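Local coordinates for protein chitin deacetylase 1 (Bombyx mori, PDB 5ZNT) that hydrolyses the N-acetamido groups of N-acetylglucosamine residues in chitin, releasing acetate and leaving chitosan, with a zinc ion as cofactor, at residues Ala99-Ser102 and Ile103-Asp107; Gln245-Asn248 and Phe249-Asn253; Ile307-Gln311 and Asn312-Val316. One frame throughout, in Å; residues are numbered along the deposited sequence.

Interaction 1 of 3, residues Ala99-Ser102 and Ile103-Asp107. With ZN (zinc ion), chain C.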
ATOM      1  N   ALA A  99       2.806   5.526   3.522  1.00 15.17           N
ATOM      2  CA  ALA A  99       2.835   4.411   4.467  1.00 15.47           C
ATOM      3  C   ALA A  99       4.285   3.971   4.635  1.00 18.57           C
ATOM      4  O   ALA A  99       5.173   4.454   3.926  1.00 17.35           O
ATOM      5  CB  ALA A  99       1.962   3.232   3.975  1.00 14.64           C
ATOM      6  N   VAL A 100       4.560   3.050   5.578  1.00 15.56           N
ATOM      7  CA  VAL A 100       5.953   2.711   5.891  1.00 18.83           C
ATOM      8  C   VAL A 100       6.309   1.349   5.323  1.00 18.18           C
ATOM      9  O   VAL A 100       5.488   0.418   5.293  1.00 16.74           O
ATOM     10  CB  VAL A 100       6.272   2.772   7.397  1.00 17.30           C
ATOM     11  CG1 VAL A 100       5.898   4.147   7.978  1.00 16.76           C
ATOM     12  CG2 VAL A 100       5.614   1.636   8.177  1.00 17.43           C
ATOM     13  N   HIS A 101       7.566   1.235   4.901  1.00 15.08           N
ATOM     14  CA  HIS A 101       8.150   0.054   4.290  1.00 16.59           C
ATOM     15  C   HIS A 101       9.516  -0.230   4.926  1.00 18.48           C
ATOM     16  O   HIS A 101      10.411  -0.776   4.274  1.00 18.68           O
ATOM     17  CB  HIS A 101       8.262   0.265   2.779  1.00 14.36           C
ATOM     18  CG  HIS A 101       8.575  -0.967   1.980  1.00 14.86           C
ATOM     19  ND1 HIS A 101       7.954  -2.179   2.187  1.00 19.32           N
ATOM     20  CD2 HIS A 101       9.413  -1.150   0.924  1.00 16.55           C
ATOM     21  CE1 HIS A 101       8.406  -3.060   1.308  1.00 21.20           C
ATOM     22  NE2 HIS A 101       9.298  -2.463   0.533  1.00 16.95           N
ATOM     23  N   SER A 102       9.693   0.195   6.187  1.00 16.09           N
ATOM     24  CA  SER A 102      10.844  -0.030   7.074  1.00 15.73           C
ATOM     25  C   SER A 102      11.995   0.969   6.877  1.00 16.95           C
ATOM     26  O   SER A 102      12.081   1.665   5.861  1.00 16.05           O
ATOM     27  CB  SER A 102      11.400  -1.459   6.962  1.00 17.84           C
ATOM     28  OG  SER A 102      12.354  -1.544   5.930  1.00 17.26           O
ATOM     29  N   ILE A 103      12.879   1.037   7.871  1.00 16.26           N
ATOM     30  CA  ILE A 103      14.083   1.867   7.776  1.00 16.75           C
ATOM     31  C   ILE A 103      15.144   1.185   6.920  1.00 15.98           C
ATOM     32  O   ILE A 103      15.672   1.772   5.969  1.00 17.77           O
ATOM     33  CB  ILE A 103      14.624   2.165   9.188  1.00 15.18           C
ATOM     34  CG1 ILE A 103      13.679   3.131   9.916  1.00 15.22           C
ATOM     35  CG2 ILE A 103      16.097   2.700   9.093  1.00 15.70           C
ATOM     36  CD1 ILE A 103      14.087   3.421  11.382  1.00 18.55           C
ATOM     37  N   THR A 104      15.465  -0.068   7.230  1.00 14.42           N
ATOM     38  CA  THR A 104      16.623  -0.707   6.612  1.00 17.79           C
ATOM     39  C   THR A 104      16.312  -1.451   5.320  1.00 19.01           C
ATOM     40  O   THR A 104      17.231  -1.654   4.519  1.00 19.41           O
ATOM     41  CB  THR A 104      17.287  -1.718   7.566  1.00 20.41           C
ATOM     42  OG1 THR A 104      16.448  -2.872   7.691  1.00 21.76           O
ATOM     43  CG2 THR A 104      17.530  -1.112   8.957  1.00 17.39           C
ATOM     44  N   HIS A 105      15.069  -1.884   5.103  1.00 17.48           N
ATOM     45  CA  HIS A 105      14.754  -2.794   3.991  1.00 17.97           C
ATOM     46  C   HIS A 105      15.733  -3.978   3.967  1.00 21.04           C
ATOM     47  O   HIS A 105      16.187  -4.420   2.906  1.00 19.28           O
ATOM     48  CB  HIS A 105      14.755  -2.053   2.648  1.00 15.31           C
ATOM     49  CG  HIS A 105      13.842  -2.655   1.623  1.00 19.88           C
ATOM     50  ND1 HIS A 105      14.181  -3.768   0.873  1.00 21.90           N
ATOM     51  CD2 HIS A 105      12.599  -2.295   1.217  1.00 17.80           C
ATOM     52  CE1 HIS A 105      13.194  -4.052   0.040  1.00 20.04           C
ATOM     53  NE2 HIS A 105      12.214  -3.185   0.245  1.00 21.12           N
ATOM     54  N   ASN A 106      16.099  -4.442   5.157  1.00 18.23           N
ATOM     55  CA  ASN A 106      16.976  -5.594   5.368  1.00 22.60           C
ATOM     56  C   ASN A 106      16.646  -6.724   4.401  1.00 23.07           C
ATOM     57  O   ASN A 106      15.517  -7.218   4.382  1.00 26.14           O
ATOM     58  CB  ASN A 106      16.806  -6.070   6.815  1.00 23.12           C
ATOM     59  CG  ASN A 106      17.870  -7.090   7.243  1.00 27.47           C
ATOM     60  OD1 ASN A 106      18.402  -7.820   6.421  1.00 29.24           O
ATOM     61  ND2 ASN A 106      18.175  -7.122   8.533  1.00 26.97           N
ATOM     62  N   ASP A 107      17.622  -7.124   3.579  1.00 23.08           N
ATOM     63  CA  ASP A 107      17.349  -8.115   2.541  1.00 26.85           C
ATOM     64  C   ASP A 107      17.494  -9.546   3.030  1.00 31.14           C
ATOM     65  O   ASP A 107      17.347 -10.472   2.228  1.00 31.37           O
ATOM     66  CB  ASP A 107      18.234  -7.889   1.312  1.00 33.17           C
ATOM     67  CG  ASP A 107      19.721  -8.066   1.599  1.00 42.13           C
ATOM     68  OD1 ASP A 107      20.118  -8.317   2.762  1.00 40.64           O
ATOM     69  OD2 ASP A 107      20.503  -7.916   0.642  1.00 55.79           O
TER
HETATM   70 ZN    ZN C 601      10.556  -3.117  -1.033  1.00 21.15          ZN
HETATM   71  O   HOH W   1       8.703  -3.900  -2.140  1.00 21.97           O
HETATM   72  O   HOH W   2       9.945  -5.305  -0.651  1.00 24.53           O
HETATM   73  O   HOH W   3      11.638  -3.805  -2.759  1.00 21.25           O
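His101 and His105 meet at a shared zinc ion as the two histidines of the H(S/T)xxH motif of carbohydrate esterase family 4, in the loop that follows strand 97-100 of the polysaccharide deacetylase domain. Metal bonding carries the contact: His101 NE2 and His105 NE2 each stand 2.1 Å from the zinc. Asp46, through OD1, is the third protein ligand, and three waters are also bound to the ion, of which water 2 lies in the plane of the His101 ring, at its edge. This is the zinc site of the deacetylase.

The rings meet obliquely, their planes turned 72° against each other and their centroids 4.7 Å apart, and His101 NE2 comes in at the edge of the His105 ring, near its plane. His101 NE2 and His105 NE2 lie 3.0 Å apart because both bind the metal. Both imidazoles extend from their backbones with CG anti to the backbone N (chi1 -168° in His101), and the loop between the two residues converges them on the ion. His101 ND1 donates to the carbonyl of Arg146, a second-shell bond that helps fix the rotation of the imidazole, while Tyr149 meets the His105 ring.

Hydrogen bonds within the loop hold its course. Thr104 OG1 accepts from Asn106 N in an ST turn and is also bonded to Glu123 of helix 117-134. Ser102 OG ties the two halves together: it donates to His101 O at 2.7 Å, in the carbonyl plane on a lone pair, and accepts from His105 N at 2.9 Å, the N-H bent to 143°.

Interaction 2 of 3, residues Gln245-Asn248 and Phe249-Asn253; sequences QFYN and FLNHN
Asn251 carries its amide over the Tyr247 ring one turn along helix 243-258, ND2 standing 3.2 Å from Tyr247 CZ, with ring and amide planes 74° apart. Tyr247 OH is hydrogen-bonded to Glu290 of helix 278-294, and Asn251 OD1 weakly to Trp287. Asn251 ND2 also donates to water 4, which gives a hydrogen to Asn248 OD1.

Along the backbone, Phe249 N, Leu250 N, Asn251 N and His252 N go to the carbonyls of Gln245, Phe246, Tyr247 and Asn248. Phe249 O takes two donors from opposite faces of its carbonyl plane, Asn253 N and Asn253 ND2, each at 3.1 Å. That amide nitrogen also lies over a face of the Phe249 ring, and Asn253 OD1 accepts from Asp217 N and Arg256 NH1. His252 NE2 is bonded to Asp217 OD2, and Gln245 OE1 to Leu241 N.

On the apolar side, Leu250 CD1 sits over the centre of the Phe246 ring in a CH-pi contact, 4.0 Å from its centroid, while Phe249 CD2 comes to the ring's edge, 3.9 Å from Phe246 CD1. With CG anti to the backbone N (chi1 -172°), Phe246 is turned along the helix to Leu250. With an alanine here, Leu250 CD1 and Phe249 CD2 would probably lose the face and edge they pack on. The i to i+4 bonding, with one apolar flank against strand 265-270 and helix 278-294, is that of an amphipathic alpha-helix.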
ATOM      1  N   GLN A 245       0.597  -7.575 -23.667  1.00 31.35           N
ATOM      2  CA  GLN A 245       0.319  -8.577 -22.641  1.00 35.77           C
ATOM      3  C   GLN A 245      -0.093  -7.914 -21.332  1.00 29.42           C
ATOM      4  O   GLN A 245      -1.036  -8.367 -20.672  1.00 30.09           O
ATOM      5  CB  GLN A 245       1.541  -9.471 -22.414  1.00 35.82           C
ATOM      6  CG  GLN A 245       1.888 -10.388 -23.576  1.00 47.30           C
ATOM      7  CD  GLN A 245       3.251 -11.068 -23.412  1.00 49.49           C
ATOM      8  OE1 GLN A 245       4.061 -10.674 -22.570  1.00 42.67           O
ATOM      9  NE2 GLN A 245       3.511 -12.088 -24.239  1.00 52.36           N
ATOM     10  N   PHE A 246       0.619  -6.851 -20.944  1.00 30.39           N
ATOM     11  CA  PHE A 246       0.304  -6.118 -19.719  1.00 26.77           C
ATOM     12  C   PHE A 246      -1.090  -5.505 -19.794  1.00 23.81           C
ATOM     13  O   PHE A 246      -1.864  -5.584 -18.830  1.00 24.28           O
ATOM     14  CB  PHE A 246       1.356  -5.028 -19.491  1.00 27.76           C
ATOM     15  CG  PHE A 246       1.249  -4.331 -18.144  1.00 25.69           C
ATOM     16  CD1 PHE A 246       0.747  -4.997 -17.033  1.00 26.83           C
ATOM     17  CD2 PHE A 246       1.655  -3.021 -17.999  1.00 25.91           C
ATOM     18  CE1 PHE A 246       0.655  -4.361 -15.805  1.00 24.44           C
ATOM     19  CE2 PHE A 246       1.556  -2.370 -16.756  1.00 24.01           C
ATOM     20  CZ  PHE A 246       1.052  -3.049 -15.674  1.00 18.94           C
ATOM     21  N   TYR A 247      -1.429  -4.905 -20.939  1.00 26.08           N
ATOM     22  CA  TYR A 247      -2.764  -4.340 -21.121  1.00 23.81           C
ATOM     23  C   TYR A 247      -3.842  -5.411 -20.941  1.00 26.26           C
ATOM     24  O   TYR A 247      -4.783  -5.235 -20.158  1.00 25.38           O
ATOM     25  CB  TYR A 247      -2.848  -3.652 -22.491  1.00 28.37           C
ATOM     26  CG  TYR A 247      -4.257  -3.209 -22.837  1.00 32.22           C
ATOM     27  CD1 TYR A 247      -4.799  -2.039 -22.298  1.00 32.51           C
ATOM     28  CD2 TYR A 247      -5.060  -3.984 -23.673  1.00 34.44           C
ATOM     29  CE1 TYR A 247      -6.105  -1.651 -22.603  1.00 32.45           C
ATOM     30  CE2 TYR A 247      -6.364  -3.607 -23.980  1.00 33.08           C
ATOM     31  CZ  TYR A 247      -6.875  -2.450 -23.447  1.00 33.48           C
ATOM     32  OH  TYR A 247      -8.164  -2.114 -23.758  1.00 34.25           O
ATOM     33  N   ASN A 248      -3.693  -6.561 -21.603  1.00 28.52           N
ATOM     34  CA  ASN A 248      -4.693  -7.620 -21.446  1.00 29.75           C
ATOM     35  C   ASN A 248      -4.707  -8.164 -20.022  1.00 28.80           C
ATOM     36  O   ASN A 248      -5.768  -8.486 -19.479  1.00 27.18           O
ATOM     37  CB  ASN A 248      -4.433  -8.741 -22.458  1.00 33.46           C
ATOM     38  CG  ASN A 248      -4.550  -8.255 -23.902  1.00 34.14           C
ATOM     39  OD1 ASN A 248      -5.370  -7.396 -24.206  1.00 33.67           O
ATOM     40  ND2 ASN A 248      -3.721  -8.785 -24.778  1.00 35.87           N
ATOM     41  N   PHE A 249      -3.533  -8.253 -19.396  1.00 27.81           N
ATOM     42  CA  PHE A 249      -3.446  -8.681 -18.003  1.00 25.97           C
ATOM     43  C   PHE A 249      -4.235  -7.744 -17.086  1.00 23.65           C
ATOM     44  O   PHE A 249      -4.984  -8.195 -16.205  1.00 25.10           O
ATOM     45  CB  PHE A 249      -1.961  -8.750 -17.634  1.00 26.52           C
ATOM     46  CG  PHE A 249      -1.675  -8.897 -16.175  1.00 24.48           C
ATOM     47  CD1 PHE A 249      -1.576 -10.150 -15.598  1.00 24.75           C
ATOM     48  CD2 PHE A 249      -1.447  -7.778 -15.390  1.00 22.72           C
ATOM     49  CE1 PHE A 249      -1.268 -10.291 -14.265  1.00 28.07           C
ATOM     50  CE2 PHE A 249      -1.140  -7.909 -14.038  1.00 23.38           C
ATOM     51  CZ  PHE A 249      -1.051  -9.166 -13.483  1.00 28.32           C
ATOM     52  N   LEU A 250      -4.119  -6.433 -17.302  1.00 24.28           N
ATOM     53  CA  LEU A 250      -4.891  -5.492 -16.494  1.00 23.51           C
ATOM     54  C   LEU A 250      -6.389  -5.642 -16.735  1.00 24.75           C
ATOM     55  O   LEU A 250      -7.174  -5.618 -15.784  1.00 23.80           O
ATOM     56  CB  LEU A 250      -4.452  -4.063 -16.793  1.00 24.09           C
ATOM     57  CG  LEU A 250      -3.045  -3.699 -16.336  1.00 24.28           C
ATOM     58  CD1 LEU A 250      -2.602  -2.467 -17.103  1.00 23.05           C
ATOM     59  CD2 LEU A 250      -2.989  -3.460 -14.817  1.00 17.99           C
ATOM     60  N   ASN A 251      -6.810  -5.791 -17.996  1.00 25.45           N
ATOM     61  CA  ASN A 251      -8.236  -5.983 -18.271  1.00 23.69           C
ATOM     62  C   ASN A 251      -8.763  -7.264 -17.653  1.00 25.27           C
ATOM     63  O   ASN A 251      -9.845  -7.265 -17.059  1.00 24.85           O
ATOM     64  CB  ASN A 251      -8.490  -6.000 -19.765  1.00 26.79           C
ATOM     65  CG  ASN A 251      -8.644  -4.625 -20.323  1.00 28.76           C
ATOM     66  OD1 ASN A 251      -8.938  -3.671 -19.591  1.00 25.77           O
ATOM     67  ND2 ASN A 251      -8.438  -4.497 -21.619  1.00 31.08           N
ATOM     68  N   HIS A 252      -8.016  -8.371 -17.796  1.00 27.31           N
ATOM     69  CA  HIS A 252      -8.492  -9.656 -17.281  1.00 26.33           C
ATOM     70  C   HIS A 252      -8.668  -9.608 -15.771  1.00 27.51           C
ATOM     71  O   HIS A 252      -9.678 -10.083 -15.239  1.00 26.06           O
ATOM     72  CB  HIS A 252      -7.525 -10.783 -17.670  1.00 28.98           C
ATOM     73  CG  HIS A 252      -7.813 -12.088 -16.991  1.00 33.48           C
ATOM     74  ND1 HIS A 252      -9.055 -12.691 -17.024  1.00 38.96           N
ATOM     75  CD2 HIS A 252      -7.025 -12.899 -16.246  1.00 36.32           C
ATOM     76  CE1 HIS A 252      -9.017 -13.815 -16.327  1.00 39.50           C
ATOM     77  NE2 HIS A 252      -7.797 -13.960 -15.836  1.00 30.55           N
ATOM     78  N   ASN A 253      -7.703  -9.025 -15.053  1.00 28.25           N
ATOM     79  CA  ASN A 253      -7.835  -9.017 -13.603  1.00 23.49           C
ATOM     80  C   ASN A 253      -8.818  -7.952 -13.128  1.00 21.75           C
ATOM     81  O   ASN A 253      -9.509  -8.153 -12.122  1.00 25.52           O
ATOM     82  CB  ASN A 253      -6.451  -8.869 -12.966  1.00 22.08           C
ATOM     83  CG  ASN A 253      -5.663 -10.167 -13.029  1.00 20.65           C
ATOM     84  OD1 ASN A 253      -5.981 -11.121 -12.326  1.00 25.72           O
ATOM     85  ND2 ASN A 253      -4.654 -10.214 -13.882  1.00 20.16           N
TER
HETATM   86  O   HOH W   4      -7.659  -6.856 -23.235  1.00 39.39           O

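Interaction 3 of 3, residues Ile307-Gln311 and Asn312-Val316; sequences IQWVQ and NPRTV
Pro313 lies across the indole of Trp309 where helix 303-311 gives way to the loop before helix 316-319, so the contact is a helix C-terminal turn followed by a proline and folded back on an aromatic side chain. The indole reaches the loop by an extended first torsion, CG anti to the backbone N (chi1 -174°), and a second torsion of 97° that presents a face to Pro313. Pro313 CA stands over the six-membered ring, 4.0 Å from its centroid, in a CH-pi contact. Its CB lies over the same ring system, 3.9 Å from Trp309 CH2, and the two side chains cross at about a right angle. Trp182 and Trp325 also meet the indole.

Asn312 N gives its hydrogen to Trp309 O at 3.0 Å from above the carbonyl plane, with a weaker, longer bond to Gln308 O. Proline at the next position has no hydrogen to offer. Gln311, extended beyond CG, bonds Pro16 O through NE2. Arg314 bends at chi2 and chi3; its CB lies 3.9 Å from Trp309 NE1, and its guanidinium makes a long, weak ion pair with Glu318. Thr315 is the N-cap of helix 316-319, its OG1 capping a backbone N there. At the indole's edge, Trp309 NE1 donates to a lone pair of Arg314 O at 2.8 Å, the oxygen lying 15° out of the ring plane.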
ATOM      1  N   ILE A 307     -10.377   1.428   3.477  1.00 20.26           N
ATOM      2  CA  ILE A 307     -10.859   1.146   4.828  1.00 23.91           C
ATOM      3  C   ILE A 307     -11.987   2.101   5.211  1.00 27.22           C
ATOM      4  O   ILE A 307     -12.955   1.706   5.869  1.00 24.71           O
ATOM      5  CB  ILE A 307      -9.689   1.210   5.834  1.00 23.41           C
ATOM      6  CG1 ILE A 307      -8.676   0.102   5.537  1.00 25.63           C
ATOM      7  CG2 ILE A 307     -10.197   1.115   7.284  1.00 24.07           C
ATOM      8  CD1 ILE A 307      -7.362   0.199   6.370  1.00 26.68           C
ATOM      9  N   GLN A 308     -11.893   3.368   4.797  1.00 22.18           N
ATOM     10  CA  GLN A 308     -12.949   4.319   5.128  1.00 25.56           C
ATOM     11  C   GLN A 308     -14.263   3.931   4.455  1.00 29.61           C
ATOM     12  O   GLN A 308     -15.337   4.049   5.064  1.00 29.38           O
ATOM     13  CB  GLN A 308     -12.516   5.734   4.744  1.00 27.01           C
ATOM     14  CG  GLN A 308     -11.492   6.308   5.707  1.00 25.96           C
ATOM     15  CD  GLN A 308     -10.862   7.570   5.183  1.00 33.07           C
ATOM     16  OE1 GLN A 308     -10.583   7.688   3.990  1.00 26.62           O
ATOM     17  NE2 GLN A 308     -10.645   8.532   6.070  1.00 33.70           N
ATOM     18  N   TRP A 309     -14.197   3.417   3.224  1.00 20.67           N
ATOM     19  CA  TRP A 309     -15.401   2.913   2.568  1.00 22.35           C
ATOM     20  C   TRP A 309     -15.937   1.670   3.272  1.00 30.89           C
ATOM     21  O   TRP A 309     -17.149   1.546   3.481  1.00 28.65           O
ATOM     22  CB  TRP A 309     -15.116   2.602   1.103  1.00 25.02           C
ATOM     23  CG  TRP A 309     -16.347   2.202   0.317  1.00 25.89           C
ATOM     24  CD1 TRP A 309     -17.109   3.013  -0.479  1.00 24.68           C
ATOM     25  CD2 TRP A 309     -16.949   0.901   0.255  1.00 23.20           C
ATOM     26  NE1 TRP A 309     -18.155   2.302  -1.024  1.00 25.67           N
ATOM     27  CE2 TRP A 309     -18.082   1.005  -0.588  1.00 28.87           C
ATOM     28  CE3 TRP A 309     -16.649  -0.334   0.834  1.00 22.32           C
ATOM     29  CZ2 TRP A 309     -18.912  -0.083  -0.868  1.00 26.75           C
ATOM     30  CZ3 TRP A 309     -17.475  -1.416   0.558  1.00 30.77           C
ATOM     31  CH2 TRP A 309     -18.589  -1.284  -0.294  1.00 27.14           C
ATOM     32  N   VAL A 310     -15.056   0.730   3.630  1.00 28.81           N
ATOM     33  CA  VAL A 310     -15.497  -0.473   4.344  1.00 27.89           C
ATOM     34  C   VAL A 310     -16.230  -0.093   5.617  1.00 28.81           C
ATOM     35  O   VAL A 310     -17.189  -0.760   6.026  1.00 33.64           O
ATOM     36  CB  VAL A 310     -14.298  -1.396   4.637  1.00 28.70           C
ATOM     37  CG1 VAL A 310     -14.702  -2.534   5.588  1.00 30.33           C
ATOM     38  CG2 VAL A 310     -13.763  -1.976   3.343  1.00 25.88           C
ATOM     39  N   GLN A 311     -15.791   0.978   6.266  1.00 27.62           N
ATOM     40  CA  GLN A 311     -16.374   1.381   7.533  1.00 32.93           C
ATOM     41  C   GLN A 311     -17.709   2.088   7.354  1.00 39.15           C
ATOM     42  O   GLN A 311     -18.469   2.211   8.320  1.00 37.47           O
ATOM     43  CB  GLN A 311     -15.392   2.284   8.289  1.00 27.97           C
ATOM     44  CG  GLN A 311     -14.142   1.541   8.815  1.00 27.85           C
ATOM     45  CD  GLN A 311     -13.120   2.492   9.433  1.00 32.88           C
ATOM     46  OE1 GLN A 311     -12.934   3.621   8.966  1.00 30.84           O
ATOM     47  NE2 GLN A 311     -12.476   2.049  10.495  1.00 35.45           N
ATOM     48  N   ASN A 312     -18.000   2.566   6.150  1.00 32.76           N
ATOM     49  CA  ASN A 312     -19.263   3.242   5.864  1.00 34.85           C
ATOM     50  C   ASN A 312     -19.592   3.013   4.397  1.00 28.90           C
ATOM     51  O   ASN A 312     -19.424   3.900   3.553  1.00 29.45           O
ATOM     52  CB  ASN A 312     -19.179   4.732   6.207  1.00 32.93           C
ATOM     53  CG  ASN A 312     -20.455   5.477   5.869  1.00 38.34           C
ATOM     54  OD1 ASN A 312     -21.497   4.862   5.638  1.00 37.44           O
ATOM     55  ND2 ASN A 312     -20.376   6.810   5.816  1.00 34.23           N
ATOM     56  N   PRO A 313     -20.049   1.817   4.052  1.00 25.30           N
ATOM     57  CA  PRO A 313     -20.184   1.461   2.636  1.00 28.46           C
ATOM     58  C   PRO A 313     -21.145   2.383   1.888  1.00 30.83           C
ATOM     59  O   PRO A 313     -22.255   2.670   2.343  1.00 29.69           O
ATOM     60  CB  PRO A 313     -20.680   0.013   2.692  1.00 31.13           C
ATOM     61  CG  PRO A 313     -20.143  -0.499   3.997  1.00 30.55           C
ATOM     62  CD  PRO A 313     -20.248   0.654   4.936  1.00 26.09           C
ATOM     63  N   ARG A 314     -20.678   2.880   0.745  1.00 30.10           N
ATOM     64  CA  ARG A 314     -21.431   3.785  -0.109  1.00 30.02           C
ATOM     65  C   ARG A 314     -21.657   3.129  -1.460  1.00 36.30           C
ATOM     66  O   ARG A 314     -20.745   2.513  -2.022  1.00 30.22           O
ATOM     67  CB  ARG A 314     -20.691   5.113  -0.320  1.00 30.89           C
ATOM     68  CG  ARG A 314     -20.064   5.704   0.927  1.00 31.58           C
ATOM     69  CD  ARG A 314     -21.100   5.927   2.006  1.00 36.45           C
ATOM     70  NE  ARG A 314     -22.127   6.895   1.634  1.00 37.10           N
ATOM     71  CZ  ARG A 314     -23.356   6.882   2.143  1.00 45.84           C
ATOM     72  NH1 ARG A 314     -23.689   5.938   3.023  1.00 37.90           N
ATOM     73  NH2 ARG A 314     -24.252   7.791   1.764  1.00 37.56           N
ATOM     74  N   THR A 315     -22.868   3.279  -1.993  1.00 29.77           N
ATOM     75  CA  THR A 315     -23.141   2.815  -3.341  1.00 29.23           C
ATOM     76  C   THR A 315     -22.429   3.707  -4.350  1.00 28.50           C
ATOM     77  O   THR A 315     -21.945   4.799  -4.025  1.00 30.75           O
ATOM     78  CB  THR A 315     -24.642   2.842  -3.636  1.00 37.45           C
ATOM     79  OG1 THR A 315     -25.060   4.210  -3.754  1.00 31.06           O
ATOM     80  CG2 THR A 315     -25.438   2.159  -2.521  1.00 34.01           C
ATOM     81  N   VAL A 316     -22.403   3.245  -5.605  1.00 28.84           N
ATOM     82  CA  VAL A 316     -21.817   4.051  -6.673  1.00 28.20           C
ATOM     83  C   VAL A 316     -22.414   5.447  -6.671  1.00 37.74           C
ATOM     84  O   VAL A 316     -21.700   6.444  -6.830  1.00 36.90           O
ATOM     85  CB  VAL A 316     -22.012   3.370  -8.038  1.00 32.12           C
ATOM     86  CG1 VAL A 316     -21.546   4.294  -9.171  1.00 32.45           C
ATOM     87  CG2 VAL A 316     -21.298   2.019  -8.084  1.00 30.04           C
TER

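Along the chain the three contacts come in series, interaction 1 first and interaction 3 last, and none touches another. Interactions 1 and 2 have centres about 30 Å apart, as do interactions 1 and 3, which lie on opposite sides of the chain's centre; interactions 2 and 3 are about 27 Å apart between centres. The parallel sheet relates them: strand 97-100 leads into the zinc loop of interaction 1, helix 243-258 of interaction 2 precedes strand 265-270, and helix 303-311 of interaction 3 follows strand 298-300. Only interaction 1 belongs to the metal site; the other two are structural packing, remote from the zinc, in the distorted (beta/alpha) barrel of carbohydrate esterase family 4.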